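Local coordinates for putative modification methylase (Thermus thermophilus, PDB 2ZIG) that probably transfers a methyl group from S-adenosyl-L-methionine to a base amine in DNA, perhaps N4 of cytosine, as an N(4)/N(6)-methyltransferase family member, at the interface of chains A and B. Sequence-based numbering; all coordinates share one arbitrary frame. Chains: chain A/B, Putative modification methylase.

Contact 1: the interface of chains A and B. Residues chain A 187, 190, 230-234; chain B 158-159.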
# COMPACT_ATOMS: atom_id res chain seq x y z
N ARG A 187 -13.76 -26.67 13.31
CA ARG A 187 -12.37 -26.39 13.58
C ARG A 187 -11.48 -27.51 13.09
O ARG A 187 -10.45 -27.26 12.48
CB ARG A 187 -12.14 -26.18 15.07
CG ARG A 187 -12.73 -24.91 15.63
CD ARG A 187 -12.46 -24.84 17.12
NE ARG A 187 -11.03 -24.91 17.41
CZ ARG A 187 -10.53 -25.31 18.58
NH1 ARG A 187 -11.34 -25.69 19.56
NH2 ARG A 187 -9.21 -25.34 18.76
N SER A 190 -11.22 -27.80 9.33
CA SER A 190 -10.74 -26.56 8.74
C SER A 190 -9.29 -26.34 9.08
O SER A 190 -8.67 -25.40 8.59
CB SER A 190 -11.57 -25.37 9.24
OG SER A 190 -12.93 -25.48 8.87
N ARG A 230 -9.73 -20.91 2.74
CA ARG A 230 -9.19 -21.80 3.76
C ARG A 230 -8.58 -21.05 4.95
O ARG A 230 -8.54 -21.56 6.05
CB ARG A 230 -8.15 -22.73 3.14
CG ARG A 230 -8.70 -23.61 2.02
CD ARG A 230 -7.60 -24.48 1.42
NE ARG A 230 -7.06 -25.43 2.38
CZ ARG A 230 -5.88 -26.03 2.28
NH1 ARG A 230 -5.08 -25.78 1.25
NH2 ARG A 230 -5.49 -26.88 3.22
N MET A 231 -8.12 -19.83 4.70
CA MET A 231 -7.50 -19.03 5.75
C MET A 231 -8.45 -18.24 6.62
O MET A 231 -8.21 -18.05 7.80
CB MET A 231 -6.52 -18.02 5.13
CG MET A 231 -5.27 -18.60 4.54
SD MET A 231 -4.42 -17.37 3.55
CE MET A 231 -3.67 -16.39 4.80
N PHE A 232 -9.54 -17.76 6.03
CA PHE A 232 -10.45 -16.92 6.78
C PHE A 232 -11.93 -17.30 6.87
O PHE A 232 -12.79 -16.43 6.92
CB PHE A 232 -10.29 -15.48 6.29
CG PHE A 232 -8.86 -14.99 6.29
CD1 PHE A 232 -8.19 -14.77 7.49
CD2 PHE A 232 -8.17 -14.82 5.09
CE1 PHE A 232 -6.85 -14.37 7.49
CE2 PHE A 232 -6.82 -14.42 5.09
CZ PHE A 232 -6.16 -14.20 6.29
N SER A 233 -12.20 -18.60 6.91
CA SER A 233 -13.55 -19.12 7.07
C SER A 233 -13.42 -20.60 7.44
O SER A 233 -12.35 -21.18 7.33
CB SER A 233 -14.37 -19.00 5.78
OG SER A 233 -13.93 -19.93 4.82
N PHE A 234 -14.52 -21.19 7.89
CA PHE A 234 -14.55 -22.60 8.29
C PHE A 234 -15.55 -23.32 7.41
O PHE A 234 -16.43 -22.68 6.84
CB PHE A 234 -15.02 -22.73 9.74
CG PHE A 234 -14.12 -22.08 10.74
CD1 PHE A 234 -13.07 -22.80 11.31
CD2 PHE A 234 -14.31 -20.75 11.11
CE1 PHE A 234 -12.23 -22.20 12.24
CE2 PHE A 234 -13.47 -20.14 12.04
CZ PHE A 234 -12.42 -20.87 12.61
N GLU B 158 -5.16 -23.06 12.53
CA GLU B 158 -6.56 -22.88 12.16
C GLU B 158 -6.76 -21.53 11.51
O GLU B 158 -5.90 -20.66 11.59
CB GLU B 158 -7.44 -23.00 13.41
CG GLU B 158 -7.56 -24.43 13.91
CD GLU B 158 -8.37 -24.55 15.19
OE1 GLU B 158 -9.48 -23.98 15.26
OE2 GLU B 158 -7.90 -25.23 16.13
N PRO B 159 -7.92 -21.32 10.86
CA PRO B 159 -8.22 -20.05 10.19
C PRO B 159 -8.21 -18.84 11.12
O PRO B 159 -8.31 -18.98 12.33
CB PRO B 159 -9.60 -20.30 9.59
CG PRO B 159 -9.58 -21.77 9.29
CD PRO B 159 -8.96 -22.32 10.56

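Contact 2: the interface of chains A and B. Residues chain A 130-132; chain B 110-112, 163, 165.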
# COMPACT_ATOMS: atom_id res chain seq x y z
N ASN A 130 -8.91 -2.13 10.00
CA ASN A 130 -7.96 -2.50 8.97
C ASN A 130 -6.90 -3.45 9.52
O ASN A 130 -6.39 -3.25 10.62
CB ASN A 130 -7.31 -1.24 8.40
CG ASN A 130 -6.17 -1.56 7.47
OD1 ASN A 130 -5.03 -1.72 7.91
ND2 ASN A 130 -6.47 -1.68 6.18
N LEU A 131 -6.59 -4.49 8.76
CA LEU A 131 -5.56 -5.44 9.16
C LEU A 131 -4.45 -5.38 8.12
O LEU A 131 -4.59 -4.69 7.10
CB LEU A 131 -6.14 -6.85 9.26
CG LEU A 131 -7.24 -7.06 10.31
CD1 LEU A 131 -7.57 -8.53 10.44
CD2 LEU A 131 -6.79 -6.53 11.66
N ASN A 132 -3.34 -6.08 8.34
CA ASN A 132 -2.25 -6.05 7.36
C ASN A 132 -2.67 -6.74 6.09
O ASN A 132 -3.23 -7.83 6.12
CB ASN A 132 -0.99 -6.74 7.89
CG ASN A 132 -0.17 -5.85 8.80
OD1 ASN A 132 0.16 -4.72 8.45
ND2 ASN A 132 0.17 -6.37 9.97
N HIS B 110 -7.26 -6.59 17.72
CA HIS B 110 -6.13 -6.22 16.87
C HIS B 110 -6.55 -5.51 15.58
O HIS B 110 -7.56 -5.84 14.96
CB HIS B 110 -5.32 -7.47 16.51
CG HIS B 110 -4.38 -7.26 15.36
ND1 HIS B 110 -3.26 -6.46 15.44
CD2 HIS B 110 -4.43 -7.71 14.08
CE1 HIS B 110 -2.66 -6.43 14.26
NE2 HIS B 110 -3.35 -7.17 13.42
N LEU B 111 -5.75 -4.53 15.19
CA LEU B 111 -5.98 -3.78 13.97
C LEU B 111 -4.71 -3.01 13.65
O LEU B 111 -3.79 -2.94 14.45
CB LEU B 111 -7.17 -2.82 14.10
CG LEU B 111 -7.21 -1.82 15.25
CD1 LEU B 111 -7.76 -0.50 14.74
CD2 LEU B 111 -8.09 -2.37 16.37
N VAL B 112 -4.68 -2.43 12.46
CA VAL B 112 -3.51 -1.69 12.02
C VAL B 112 -3.93 -0.39 11.36
O VAL B 112 -4.82 -0.38 10.51
CB VAL B 112 -2.72 -2.51 10.98
CG1 VAL B 112 -1.40 -1.84 10.68
CG2 VAL B 112 -2.51 -3.92 11.49
N ILE B 163 -1.34 -12.27 10.60
CA ILE B 163 -0.11 -12.31 9.83
C ILE B 163 0.83 -11.20 10.31
O ILE B 163 0.48 -10.02 10.29
CB ILE B 163 -0.37 -12.14 8.32
CG1 ILE B 163 -1.13 -13.36 7.79
CG2 ILE B 163 0.96 -11.99 7.58
CD1 ILE B 163 -1.58 -13.24 6.36
N THR B 165 3.72 -8.46 10.58
CA THR B 165 4.24 -7.47 9.65
C THR B 165 5.65 -7.75 9.15
O THR B 165 6.59 -7.85 9.93
CB THR B 165 4.23 -6.08 10.29
OG1 THR B 165 2.91 -5.80 10.76
CG2 THR B 165 4.63 -5.04 9.27
O HOH W 1 -2.62 -7.53 10.64

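Contact 3: the interface of chains A and B. Residues chain A 109-112; chain B 129-130, 174, 176.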
# COMPACT_ATOMS: atom_id res chain seq x y z
N ARG A 109 2.26 11.18 -20.01
CA ARG A 109 2.37 11.46 -18.58
C ARG A 109 2.01 10.22 -17.76
O ARG A 109 0.85 9.81 -17.72
CB ARG A 109 1.43 12.61 -18.20
CG ARG A 109 1.54 13.07 -16.76
CD ARG A 109 0.37 13.97 -16.43
NE ARG A 109 0.48 14.62 -15.12
CZ ARG A 109 -0.51 15.31 -14.56
NH1 ARG A 109 -0.34 15.87 -13.37
NH2 ARG A 109 -1.68 15.42 -15.18
N HIS A 110 3.01 9.63 -17.12
CA HIS A 110 2.76 8.44 -16.31
C HIS A 110 2.02 8.77 -15.02
O HIS A 110 2.29 9.79 -14.38
CB HIS A 110 4.06 7.73 -15.96
CG HIS A 110 3.88 6.61 -14.98
ND1 HIS A 110 3.20 5.45 -15.29
CD2 HIS A 110 4.26 6.49 -13.69
CE1 HIS A 110 3.16 4.67 -14.23
NE2 HIS A 110 3.80 5.27 -13.24
N LEU A 111 1.11 7.89 -14.64
CA LEU A 111 0.35 8.09 -13.42
C LEU A 111 -0.41 6.85 -12.96
O LEU A 111 -1.09 6.20 -13.74
CB LEU A 111 -0.63 9.25 -13.59
CG LEU A 111 -1.44 9.52 -12.33
CD1 LEU A 111 -0.49 9.79 -11.17
CD2 LEU A 111 -2.39 10.69 -12.56
N VAL A 112 -0.31 6.56 -11.67
CA VAL A 112 -0.99 5.41 -11.10
C VAL A 112 -2.04 5.85 -10.10
O VAL A 112 -1.76 6.69 -9.24
CB VAL A 112 -0.01 4.47 -10.36
CG1 VAL A 112 -0.75 3.28 -9.79
CG2 VAL A 112 1.10 4.02 -11.30
N ASP B 129 1.53 13.53 -8.08
CA ASP B 129 1.15 12.47 -9.01
C ASP B 129 1.57 11.20 -8.31
O ASP B 129 2.75 11.03 -7.99
CB ASP B 129 1.92 12.53 -10.33
CG ASP B 129 1.28 13.43 -11.35
OD1 ASP B 129 0.04 13.49 -11.39
OD2 ASP B 129 2.02 14.07 -12.11
N ASN B 130 0.64 10.30 -8.06
CA ASN B 130 1.02 9.07 -7.40
C ASN B 130 1.72 8.09 -8.34
O ASN B 130 1.26 7.84 -9.45
CB ASN B 130 -0.20 8.39 -6.77
CG ASN B 130 0.15 7.05 -6.16
OD1 ASN B 130 -0.10 6.01 -6.75
ND2 ASN B 130 0.74 7.08 -4.97
N ARG B 174 5.34 12.24 -7.09
CA ARG B 174 6.01 13.15 -8.01
C ARG B 174 5.29 14.47 -8.23
O ARG B 174 4.06 14.50 -8.36
CB ARG B 174 6.21 12.46 -9.36
CG ARG B 174 7.04 13.25 -10.36
CD ARG B 174 7.48 12.38 -11.53
NE ARG B 174 6.35 11.88 -12.32
CZ ARG B 174 6.46 10.96 -13.27
NH1 ARG B 174 5.38 10.56 -13.94
NH2 ARG B 174 7.63 10.42 -13.56
N PRO B 176 4.25 17.13 -10.60
CA PRO B 176 4.13 17.28 -12.05
C PRO B 176 4.74 18.60 -12.50
O PRO B 176 5.26 19.36 -11.68
CB PRO B 176 2.62 17.24 -12.27
CG PRO B 176 2.10 17.89 -11.04
CD PRO B 176 2.93 17.26 -9.95

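Contact 1: the interface of chains A and B
B:Pro159 wedges its ring between A:Phe234 and the backbone turn that ends helix 222-232, and this is the tightly packed half of the contact. Over one face of the A:Phe234 ring, toward its rim, sits CB of the proline, while the nearest carbon pair is CE1 of A:Phe234 and CD of B:Pro159 at 3.7 Å. The opposite flank of the proline meets carbonyl oxygens: CG lies 3.4 Å from A:Arg230 O and equally near A:Ser233 O, and the carbonyl of A:Met231 faces its CA and CB. With 74 Å² hidden, the proline carries much of the patch.

The other half, a paired-ion clasp, hides less surface, 27 Å² on A:Arg187 and 42 Å² on B:Glu158, and may be the side nearer solvent. The arginine takes the glutamate side-on. A:Arg187 NE donates to the carboxylate B:Glu158 OE1 over 2.8 Å, nearly straight at 170° and in the guanidinium plane; A:Arg187 NH2 donates to B:Glu158 OE2 over 2.9 Å, more bent and tilted. Each oxygen uses its syn lone pair, and the two flat groups are almost coplanar. A bend at chi3 (58°) turns the guanidinium back toward the glutamate. Proline and salt bridge together anchor a loop of chain B on helices 184-190 and 222-232 of chain A, probably helping to hold a dimer together.

Contact 2: the interface of chains A and B
A:Leu131 presses methyl CD2 against B:His110 at the apolar centre, 3.6 Å from ring carbon CD2 of the imidazole, and the same methyl reaches CA of B:Leu111 at 3.7 Å. At the border of this centre a methyl of B:Val112 packs against the amide of A:Asn132: with CG1 anti to the backbone N (chi1 -171°), CG2 of B:Val112 is turned toward A:Asn132 and lies 4.1 Å from its amide carbon CG, the two side chains crossing roughly at a right angle.

Moving outward, strand 129-137 of chain A is tied to the loop of chain B through its backbone. B:Val112 N donates to A:Asn130 O at 2.6 Å, tilted 20° from the carbonyl plane. A water links the next layer: it lies at the edge of the B:His110 ring, in its plane, 2.9 Å from NE2, and also bonds to A:Asn132 N, so the imidazole and the strand backbone meet without touching directly. At the rim, A:Asn132 ND2 gives a weak, bent hydrogen bond to the hydroxyl OG1 of B:Thr165 (2.9 Å). As modelled, A:Asn130 OD1 stands 2.9 Å from B:Val112 O, a clash of two acceptors that casts doubt on the amide's orientation; flipping it would place ND2 there.

Contact 3: the interface of chains A and B
A:Arg109 extends its side chain toward B:Asp129, and these two residues bury about 50 Å² each where strand 110-113 of chain A meets strand 129-137 of chain B, both from the catalytic fold of the N(4)/N(6)-methyltransferase family. The arginine chain runs out straight from CG to NE, with CG opposite the backbone N (chi1 -175°), and this extended chain reaches across to the carboxylate. The meeting is a loose salt bridge: A:Arg109 NH1 comes 3.1 Å from B:Asp129 OD1, but its N-H points away from that oxygen. Weak hydrogen bonds run instead to B:Asp129 OD2, from A:Arg109 NH1 at 3.2 Å and from A:Arg109 NE at 3.4 Å. The two planes stand 70° apart, so no coplanar fork forms. B:Pro176 flanks the guanidinium, its CB 3.4 Å from A:Arg109 NH1.

Behind its carboxylate, B:Asp129 offers CB to the methyl CD1 of A:Leu111 at 3.7 Å, the side chains crossing almost perpendicularly. The neighbouring residue, B:Asn130, ties the backbones: its O accepts from A:Val112 N over 3.0 Å, a fairly straight bond (162° at H). Its side-chain OD1 lies 3.1 Å from A:Val112 O, two acceptors facing each other, which leaves the modelled orientation of the amide doubtful. B:Arg174, bent at chi3, brings NH1 to A:His110 O for a weak hydrogen bond at 3.2 Å.

Contact 1 and contact 2 lie about 18 Å apart between the centres of their C-alpha atoms, contact 2 and contact 3 about 29 Å, and contact 1 and contact 3 about 40 Å, spreading along one two-fold interface. Contacts 2 and 3 are largely the same joint with the chains exchanged: residues 110-112 of one copy meet strand 129-137 of the other, and residue 130 serves in both. Contact 1 adds a loop of chain B that continues toward the contact 2 residues B:Ile163 and B:Thr165. Such reciprocal attachment fits a dimer, although the structure alone does not prove that it forms in solution.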